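Local coordinates for antifreeze protein type II (Clupea harengus, PDB 2PY2) that probably binds ice and limits its growth in the body fluids of the herring, using a calcium-loaded C-type lectin fold, at residues 20-25 and 120-125; 90-95 and 112-117. One frame throughout, in Å; residues are numbered along the deposited sequence.

Contact 1. Residues 20-25 and 120-125; sequences PLQLHW and LHSSIC
Leu23 and His121 form an antiparallel hydrogen-bonded pair. Leu23 N gives to His121 O at 3.1 Å, and His121 N returns the bond to Leu23 O at 3.0 Å. Weaker CA-H...O contacts continue the ladder on both sides, from Leu120 CA to Leu23 O and from Ser122 CA to Leu21 O.

The chain turns a corner at Leu21. There a side chain and a water add bonds to the backbone ladder. Ser122 OG donates to Pro20 O at 3.1 Å, from above the carbonyl plane. Water 1 donates to Leu21 O at 2.7 Å and is also hydrogen-bonded to Ser123 OG. Before the corner, Ser123 bonds to the backbone of Asn19.

This short ladder lies in the C-type lectin fold, where strand 14-20, near the N terminus, pairs antiparallel with the C-terminal strand 121-128. Strand 62-64 flanks the latter in parallel.

Leu120 supplies most of the van der Waals contact. Its CD1 lies against the backbone, 3.3 Å from His24 N, and its CB meets Gln22 CB at 4.1 Å. The Leu23 and His121 side chains diverge; the His121 ring packs edge-to-face with Trp63.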
ATOM      1  N   PRO A  20       4.925 -11.154   2.075  1.00 16.70           N
ATOM      2  CA  PRO A  20       3.774 -12.036   2.279  1.00 16.94           C
ATOM      3  C   PRO A  20       3.334 -12.229   3.729  1.00 17.24           C
ATOM      4  O   PRO A  20       2.227 -12.695   3.982  1.00 19.82           O
ATOM      5  CB  PRO A  20       4.223 -13.341   1.623  1.00 18.02           C
ATOM      6  CG  PRO A  20       5.693 -13.351   1.909  1.00 18.00           C
ATOM      7  CD  PRO A  20       6.105 -11.921   1.623  1.00 18.03           C
ATOM      8  N   LEU A  21       4.185 -11.856   4.676  1.00 18.13           N
ATOM      9  CA  LEU A  21       3.855 -12.009   6.089  1.00 19.42           C
ATOM     10  C   LEU A  21       2.574 -11.255   6.453  1.00 18.08           C
ATOM     11  O   LEU A  21       2.415 -10.098   6.084  1.00 16.48           O
ATOM     12  CB  LEU A  21       5.022 -11.508   6.935  1.00 22.90           C
ATOM     13  CG  LEU A  21       4.945 -11.685   8.449  1.00 27.13           C
ATOM     14  CD1 LEU A  21       4.605 -13.127   8.805  1.00 31.02           C
ATOM     15  CD2 LEU A  21       6.297 -11.278   9.048  1.00 31.23           C
ATOM     16  N   GLN A  22       1.668 -11.926   7.164  1.00 19.09           N
ATOM     17  CA  GLN A  22       0.395 -11.339   7.604  1.00 18.64           C
ATOM     18  C   GLN A  22       0.632 -10.465   8.837  1.00 17.97           C
ATOM     19  O   GLN A  22       0.911 -10.972   9.919  1.00 17.73           O
ATOM     20  CB  GLN A  22      -0.596 -12.452   7.950  1.00 22.63           C
ATOM     21  CG  GLN A  22      -0.963 -13.329   6.769  1.00 27.98           C
ATOM     22  CD  GLN A  22      -1.809 -12.593   5.760  1.00 30.80           C
ATOM     23  OE1 GLN A  22      -3.005 -12.377   5.973  1.00 34.25           O
ATOM     24  NE2 GLN A  22      -1.192 -12.187   4.658  1.00 34.66           N
ATOM     25  N   LEU A  23       0.500  -9.152   8.670  1.00 15.73           N
ATOM     26  CA  LEU A  23       0.742  -8.210   9.761  1.00 13.18           C
ATOM     27  C   LEU A  23      -0.273  -7.083   9.766  1.00 12.73           C
ATOM     28  O   LEU A  23      -0.816  -6.740   8.708  1.00 10.27           O
ATOM     29  CB  LEU A  23       2.115  -7.573   9.578  1.00 13.47           C
ATOM     30  CG  LEU A  23       3.323  -8.503   9.507  1.00 13.64           C
ATOM     31  CD1 LEU A  23       4.519  -7.753   8.935  1.00 14.39           C
ATOM     32  CD2 LEU A  23       3.621  -9.023  10.903  1.00 15.57           C
ATOM     33  N   HIS A  24      -0.529  -6.483  10.931  1.00 10.64           N
ATOM     34  CA  HIS A  24      -1.444  -5.352  10.901  1.00 10.04           C
ATOM     35  C   HIS A  24      -0.667  -4.186  10.294  1.00  9.59           C
ATOM     36  O   HIS A  24       0.550  -4.259  10.142  1.00 10.07           O
ATOM     37  CB  HIS A  24      -2.075  -5.012  12.282  1.00 11.69           C
ATOM     38  CG  HIS A  24      -1.113  -4.714  13.392  1.00 12.81           C
ATOM     39  ND1 HIS A  24      -0.045  -3.856  13.257  1.00 12.94           N
ATOM     40  CD2 HIS A  24      -1.159  -5.050  14.705  1.00 13.74           C
ATOM     41  CE1 HIS A  24       0.521  -3.669  14.437  1.00 14.29           C
ATOM     42  NE2 HIS A  24      -0.137  -4.383  15.333  1.00 15.98           N
ATOM     43  N   TRP A  25      -1.364  -3.118   9.930  1.00  9.78           N
ATOM     44  CA  TRP A  25      -0.726  -1.993   9.254  1.00  9.99           C
ATOM     45  C   TRP A  25       0.533  -1.437   9.904  1.00  9.77           C
ATOM     46  O   TRP A  25       1.544  -1.221   9.230  1.00  8.83           O
ATOM     47  CB  TRP A  25      -1.747  -0.872   9.039  1.00  9.41           C
ATOM     48  CG  TRP A  25      -1.280   0.176   8.061  1.00  8.85           C
ATOM     49  CD1 TRP A  25      -1.548   0.230   6.713  1.00  9.67           C
ATOM     50  CD2 TRP A  25      -0.458   1.307   8.352  1.00 10.48           C
ATOM     51  NE1 TRP A  25      -0.943   1.342   6.159  1.00 11.21           N
ATOM     52  CE2 TRP A  25      -0.268   2.014   7.143  1.00 11.40           C
ATOM     53  CE3 TRP A  25       0.142   1.796   9.526  1.00 12.81           C
ATOM     54  CZ2 TRP A  25       0.498   3.189   7.074  1.00 12.99           C
ATOM     55  CZ3 TRP A  25       0.901   2.960   9.453  1.00 12.95           C
ATOM     56  CH2 TRP A  25       1.071   3.641   8.237  1.00 14.64           C
ATOM     57  N   LEU A 120      -4.914  -8.209   9.655  1.00 11.63           N
ATOM     58  CA  LEU A 120      -3.644  -8.761   9.184  1.00 13.61           C
ATOM     59  C   LEU A 120      -3.647  -8.959   7.669  1.00 14.31           C
ATOM     60  O   LEU A 120      -4.544  -9.602   7.137  1.00 15.69           O
ATOM     61  CB  LEU A 120      -3.367 -10.119   9.845  1.00 15.56           C
ATOM     62  CG  LEU A 120      -3.267 -10.196  11.373  1.00 19.40           C
ATOM     63  CD1 LEU A 120      -2.293  -9.157  11.868  1.00 20.07           C
ATOM     64  CD2 LEU A 120      -4.625  -9.976  12.012  1.00 24.11           C
ATOM     65  N   HIS A 121      -2.653  -8.397   6.985  1.00 11.20           N
ATOM     66  CA  HIS A 121      -2.523  -8.558   5.539  1.00 12.98           C
ATOM     67  C   HIS A 121      -1.069  -8.531   5.095  1.00 14.02           C
ATOM     68  O   HIS A 121      -0.177  -8.111   5.841  1.00 13.81           O
ATOM     69  CB  HIS A 121      -3.274  -7.452   4.794  1.00 12.93           C
ATOM     70  CG  HIS A 121      -4.761  -7.565   4.886  1.00 12.84           C
ATOM     71  ND1 HIS A 121      -5.456  -8.634   4.364  1.00 13.42           N
ATOM     72  CD2 HIS A 121      -5.687  -6.739   5.424  1.00 13.71           C
ATOM     73  CE1 HIS A 121      -6.749  -8.460   4.574  1.00 13.12           C
ATOM     74  NE2 HIS A 121      -6.916  -7.319   5.218  1.00 12.71           N
ATOM     75  N   SER A 122      -0.837  -9.010   3.877  1.00 13.07           N
ATOM     76  CA  SER A 122       0.485  -8.987   3.287  1.00 12.77           C
ATOM     77  C   SER A 122       0.683  -7.509   2.985  1.00 12.01           C
ATOM     78  O   SER A 122      -0.230  -6.716   3.200  1.00 11.36           O
ATOM     79  CB  SER A 122       0.490  -9.788   1.989  1.00 14.87           C
ATOM     80  OG  SER A 122       0.120 -11.125   2.250  1.00 18.34           O
ATOM     81  N   SER A 123       1.847  -7.124   2.479  1.00 12.87           N
ATOM     82  CA  SER A 123       2.051  -5.710   2.207  1.00 14.29           C
ATOM     83  C   SER A 123       3.060  -5.423   1.112  1.00 13.95           C
ATOM     84  O   SER A 123       3.806  -6.304   0.679  1.00 14.44           O
ATOM     85  CB  SER A 123       2.463  -4.993   3.498  1.00 15.57           C
ATOM     86  OG  SER A 123       3.650  -5.552   4.039  1.00 15.21           O
ATOM     87  N   ILE A 124       3.063  -4.175   0.658  1.00 13.85           N
ATOM     88  CA  ILE A 124       3.979  -3.738  -0.383  1.00 14.16           C
ATOM     89  C   ILE A 124       4.885  -2.672   0.203  1.00 14.85           C
ATOM     90  O   ILE A 124       4.388  -1.673   0.730  1.00 12.63           O
ATOM     91  CB  ILE A 124       3.241  -3.072  -1.564  1.00 15.27           C
ATOM     92  CG1 ILE A 124       2.020  -3.904  -1.980  1.00 16.64           C
ATOM     93  CG2 ILE A 124       4.221  -2.857  -2.717  1.00 17.25           C
ATOM     94  CD1 ILE A 124       2.338  -5.305  -2.419  1.00 17.18           C
ATOM     95  N   CYS A 125       6.198  -2.871   0.114  1.00 14.46           N
ATOM     96  CA  CYS A 125       7.150  -1.880   0.614  1.00 17.18           C
ATOM     97  C   CYS A 125       7.841  -1.227  -0.580  1.00 16.84           C
ATOM     98  O   CYS A 125       7.992  -1.842  -1.640  1.00 15.50           O
ATOM     99  CB  CYS A 125       8.239  -2.509   1.501  1.00 22.00           C
ATOM    100  SG  CYS A 125       7.768  -3.282   3.094  1.00 30.05           S
TER
HETATM  101  O   HOH W   1       2.492  -7.421   5.825  1.00 14.96           O

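Contact 2. Residues 90-95 and 112-117; sequences AAQPDT and WNDTPC. With CA (calcium ion), chain G.
The calcium site of the C-type lectin fold joins the loop 90-95 to the end of strand 111-115. Gln92 and Asp94 come from the loop, Asn113 and Asp114 from the strand. Gln92 OE1 binds the calcium ion at 2.5 Å, and so does Asp94 OD2. Asn113 OD1 is a longer ligand at 2.8 Å. Asp114 binds twice, through its backbone O at 2.4 Å and through OD1. Water 2 and Glu99 are further ligands.

The ion probably offsets the repulsion between oxygens held this close. Gln92 OE1 lies 2.9 Å from Asn113 OD1, with no hydrogen bond between them. The two amides are stacked, their planes 25° apart. The Gln92 chain bends at chi2 (-64°), which places CD; OE1 then points to the ion. OE1 also takes a weak bond from Asp114 N. Gln92 NE2 donates to Asp94 OD2 from above the carboxylate plane, linking two ligands of the loop.

The Asp114 carboxylate holds the loop backbone as well as the metal. Asp94 N donates to OD1 at 2.9 Å, on the syn side. Thr95 N donates to OD2 at 2.9 Å, on the syn lone pair of OD2. OD1 thus serves both the ion and an N-H. These bonds fix the rotation of the carboxylate. Pro93 CB packs against Asp114 OD2 at 3.5 Å, and Trp75 touches both residues.

The peptide bond before Pro93 is cis. It probably helps to turn the Gln92 and Asp94 side chains to the same ion. A cis-proline between two calcium ligands, completed by an Asn-Asp pair on a strand, is the hallmark of the carbohydrate-binding calcium site of C-type lectins.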
ATOM      1  N   ALA A  90     -15.922   0.625  -5.501  1.00 24.60           N
ATOM      2  CA  ALA A  90     -17.198   1.329  -5.487  1.00 25.95           C
ATOM      3  C   ALA A  90     -17.581   1.623  -4.038  1.00 26.13           C
ATOM      4  O   ALA A  90     -17.451   0.754  -3.176  1.00 26.59           O
ATOM      5  CB  ALA A  90     -18.277   0.470  -6.148  1.00 28.27           C
ATOM      6  N   ALA A  91     -18.036   2.849  -3.788  1.00 26.09           N
ATOM      7  CA  ALA A  91     -18.461   3.296  -2.462  1.00 26.72           C
ATOM      8  C   ALA A  91     -17.304   3.663  -1.534  1.00 26.27           C
ATOM      9  O   ALA A  91     -17.519   4.228  -0.464  1.00 27.65           O
ATOM     10  CB  ALA A  91     -19.340   2.234  -1.800  1.00 27.61           C
ATOM     11  N   GLN A  92     -16.080   3.352  -1.948  1.00 23.29           N
ATOM     12  CA  GLN A  92     -14.892   3.648  -1.145  1.00 20.03           C
ATOM     13  C   GLN A  92     -14.314   5.007  -1.510  1.00 18.45           C
ATOM     14  O   GLN A  92     -14.451   5.454  -2.649  1.00 18.05           O
ATOM     15  CB  GLN A  92     -13.838   2.567  -1.382  1.00 17.44           C
ATOM     16  CG  GLN A  92     -14.342   1.189  -1.028  1.00 20.86           C
ATOM     17  CD  GLN A  92     -14.644   1.083   0.437  1.00 21.63           C
ATOM     18  OE1 GLN A  92     -13.756   1.259   1.257  1.00 24.48           O
ATOM     19  NE2 GLN A  92     -15.896   0.809   0.781  1.00 25.97           N
ATOM     20  N   PRO A  93     -13.658   5.685  -0.548  1.00 16.30           N
ATOM     21  CA  PRO A  93     -13.453   5.222   0.833  1.00 16.61           C
ATOM     22  C   PRO A  93     -14.598   5.640   1.760  1.00 16.45           C
ATOM     23  O   PRO A  93     -15.340   6.576   1.457  1.00 18.18           O
ATOM     24  CB  PRO A  93     -12.138   5.893   1.218  1.00 15.31           C
ATOM     25  CG  PRO A  93     -12.267   7.229   0.554  1.00 16.91           C
ATOM     26  CD  PRO A  93     -12.837   6.878  -0.825  1.00 15.88           C
ATOM     27  N   ASP A  94     -14.750   4.956   2.888  1.00 17.28           N
ATOM     28  CA  ASP A  94     -15.807   5.323   3.825  1.00 18.68           C
ATOM     29  C   ASP A  94     -15.412   6.569   4.626  1.00 20.01           C
ATOM     30  O   ASP A  94     -16.269   7.348   5.037  1.00 20.98           O
ATOM     31  CB  ASP A  94     -16.112   4.152   4.760  1.00 19.17           C
ATOM     32  CG  ASP A  94     -16.800   3.006   4.037  1.00 22.29           C
ATOM     33  OD1 ASP A  94     -17.974   3.157   3.649  1.00 23.70           O
ATOM     34  OD2 ASP A  94     -16.169   1.954   3.844  1.00 20.07           O
ATOM     35  N   THR A  95     -14.105   6.749   4.812  1.00 20.31           N
ATOM     36  CA  THR A  95     -13.499   7.874   5.540  1.00 20.65           C
ATOM     37  C   THR A  95     -13.720   7.836   7.052  1.00 21.22           C
ATOM     38  O   THR A  95     -13.383   8.797   7.754  1.00 21.33           O
ATOM     39  CB  THR A  95     -13.952   9.276   5.012  1.00 21.29           C
ATOM     40  OG1 THR A  95     -15.282   9.566   5.458  1.00 22.22           O
ATOM     41  CG2 THR A  95     -13.905   9.323   3.477  1.00 18.65           C
ATOM     42  N   TRP A 112      -8.951  -0.415  -4.165  1.00 11.92           N
ATOM     43  CA  TRP A 112      -8.624   0.047  -2.811  1.00 11.79           C
ATOM     44  C   TRP A 112      -9.840   0.167  -1.911  1.00 12.23           C
ATOM     45  O   TRP A 112     -10.933   0.537  -2.342  1.00 11.93           O
ATOM     46  CB  TRP A 112      -7.940   1.411  -2.836  1.00 10.88           C
ATOM     47  CG  TRP A 112      -6.636   1.499  -3.571  1.00 12.57           C
ATOM     48  CD1 TRP A 112      -6.018   0.525  -4.297  1.00 12.26           C
ATOM     49  CD2 TRP A 112      -5.831   2.671  -3.700  1.00 12.51           C
ATOM     50  NE1 TRP A 112      -4.875   1.022  -4.877  1.00 12.72           N
ATOM     51  CE2 TRP A 112      -4.738   2.340  -4.527  1.00 12.86           C
ATOM     52  CE3 TRP A 112      -5.930   3.974  -3.197  1.00 13.57           C
ATOM     53  CZ2 TRP A 112      -3.748   3.269  -4.867  1.00 13.03           C
ATOM     54  CZ3 TRP A 112      -4.944   4.898  -3.538  1.00 14.82           C
ATOM     55  CH2 TRP A 112      -3.869   4.538  -4.365  1.00 13.19           C
ATOM     56  N   ASN A 113      -9.619  -0.115  -0.634  1.00 13.62           N
ATOM     57  CA  ASN A 113     -10.672  -0.056   0.355  1.00 14.02           C
ATOM     58  C   ASN A 113     -10.029   0.431   1.659  1.00 13.38           C
ATOM     59  O   ASN A 113      -8.970  -0.077   2.028  1.00 14.89           O
ATOM     60  CB  ASN A 113     -11.222  -1.470   0.522  1.00 18.77           C
ATOM     61  CG  ASN A 113     -12.442  -1.526   1.381  1.00 24.68           C
ATOM     62  OD1 ASN A 113     -12.442  -1.037   2.506  1.00 28.51           O
ATOM     63  ND2 ASN A 113     -13.499  -2.144   0.862  1.00 26.98           N
ATOM     64  N   ASP A 114     -10.605   1.427   2.338  1.00 12.10           N
ATOM     65  CA  ASP A 114      -9.994   1.813   3.611  1.00 12.77           C
ATOM     66  C   ASP A 114     -10.488   0.782   4.629  1.00 11.94           C
ATOM     67  O   ASP A 114     -11.663   0.445   4.669  1.00 11.66           O
ATOM     68  CB  ASP A 114     -10.280   3.293   4.006  1.00 11.72           C
ATOM     69  CG  ASP A 114     -11.751   3.706   3.920  1.00 14.53           C
ATOM     70  OD1 ASP A 114     -12.569   3.041   3.273  1.00 15.90           O
ATOM     71  OD2 ASP A 114     -12.086   4.762   4.498  1.00 14.52           O
ATOM     72  N   THR A 115      -9.581   0.224   5.419  1.00 11.38           N
ATOM     73  CA  THR A 115      -9.981  -0.832   6.341  1.00 12.93           C
ATOM     74  C   THR A 115      -9.336  -0.685   7.711  1.00 12.61           C
ATOM     75  O   THR A 115      -8.358   0.035   7.868  1.00 11.01           O
ATOM     76  CB  THR A 115      -9.688  -2.252   5.708  1.00 18.00           C
ATOM     77  OG1 THR A 115      -8.620  -2.919   6.389  1.00 20.19           O
ATOM     78  CG2 THR A 115      -9.338  -2.117   4.240  1.00 12.70           C
ATOM     79  N   PRO A 116      -9.912  -1.331   8.733  1.00 12.72           N
ATOM     80  CA  PRO A 116      -9.350  -1.243  10.085  1.00 12.14           C
ATOM     81  C   PRO A 116      -7.862  -1.609  10.058  1.00 12.48           C
ATOM     82  O   PRO A 116      -7.480  -2.673   9.577  1.00 10.41           O
ATOM     83  CB  PRO A 116     -10.196  -2.241  10.869  1.00 13.03           C
ATOM     84  CG  PRO A 116     -11.528  -2.137  10.187  1.00 12.95           C
ATOM     85  CD  PRO A 116     -11.160  -2.119   8.728  1.00 13.83           C
ATOM     86  N   CYS A 117      -7.024  -0.725  10.581  1.00 12.00           N
ATOM     87  CA  CYS A 117      -5.585  -0.954  10.555  1.00 13.63           C
ATOM     88  C   CYS A 117      -5.115  -2.185  11.316  1.00 12.06           C
ATOM     89  O   CYS A 117      -3.988  -2.627  11.116  1.00 13.19           O
ATOM     90  CB  CYS A 117      -4.846   0.274  11.082  1.00 14.68           C
ATOM     91  SG  CYS A 117      -5.333   1.848  10.296  1.00 17.78           S
TER
HETATM   92 CA    CA G 901     -13.868   1.023   3.797  1.00 23.40          CA
HETATM   93  O   HOH W   2     -14.770  -1.462   3.756  1.00 25.65           O

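Overall arrangement
From the N terminus, the chain runs along strand 14-20 and into 20-25, then enters helix 25-33. Contact 1 joins this region to 120-125, close to the C terminus, and so closes a loop of 94 residues. Contact 2 lies wholly within that loop and closes a much shorter one, which contains strand 101-106. The two do not cross. Their centres are about 17 Å apart. Strands 111-115 and 121-128 follow each other in the chain and belong to the same sheet. The contacts also meet directly, through a probable hydrogen bond from Trp25 N to Cys117 O. Contact 1 ties the link between strand 14-20 and helix 25-33 to the C-terminal strand; contact 2 ties the calcium loop to the sheet.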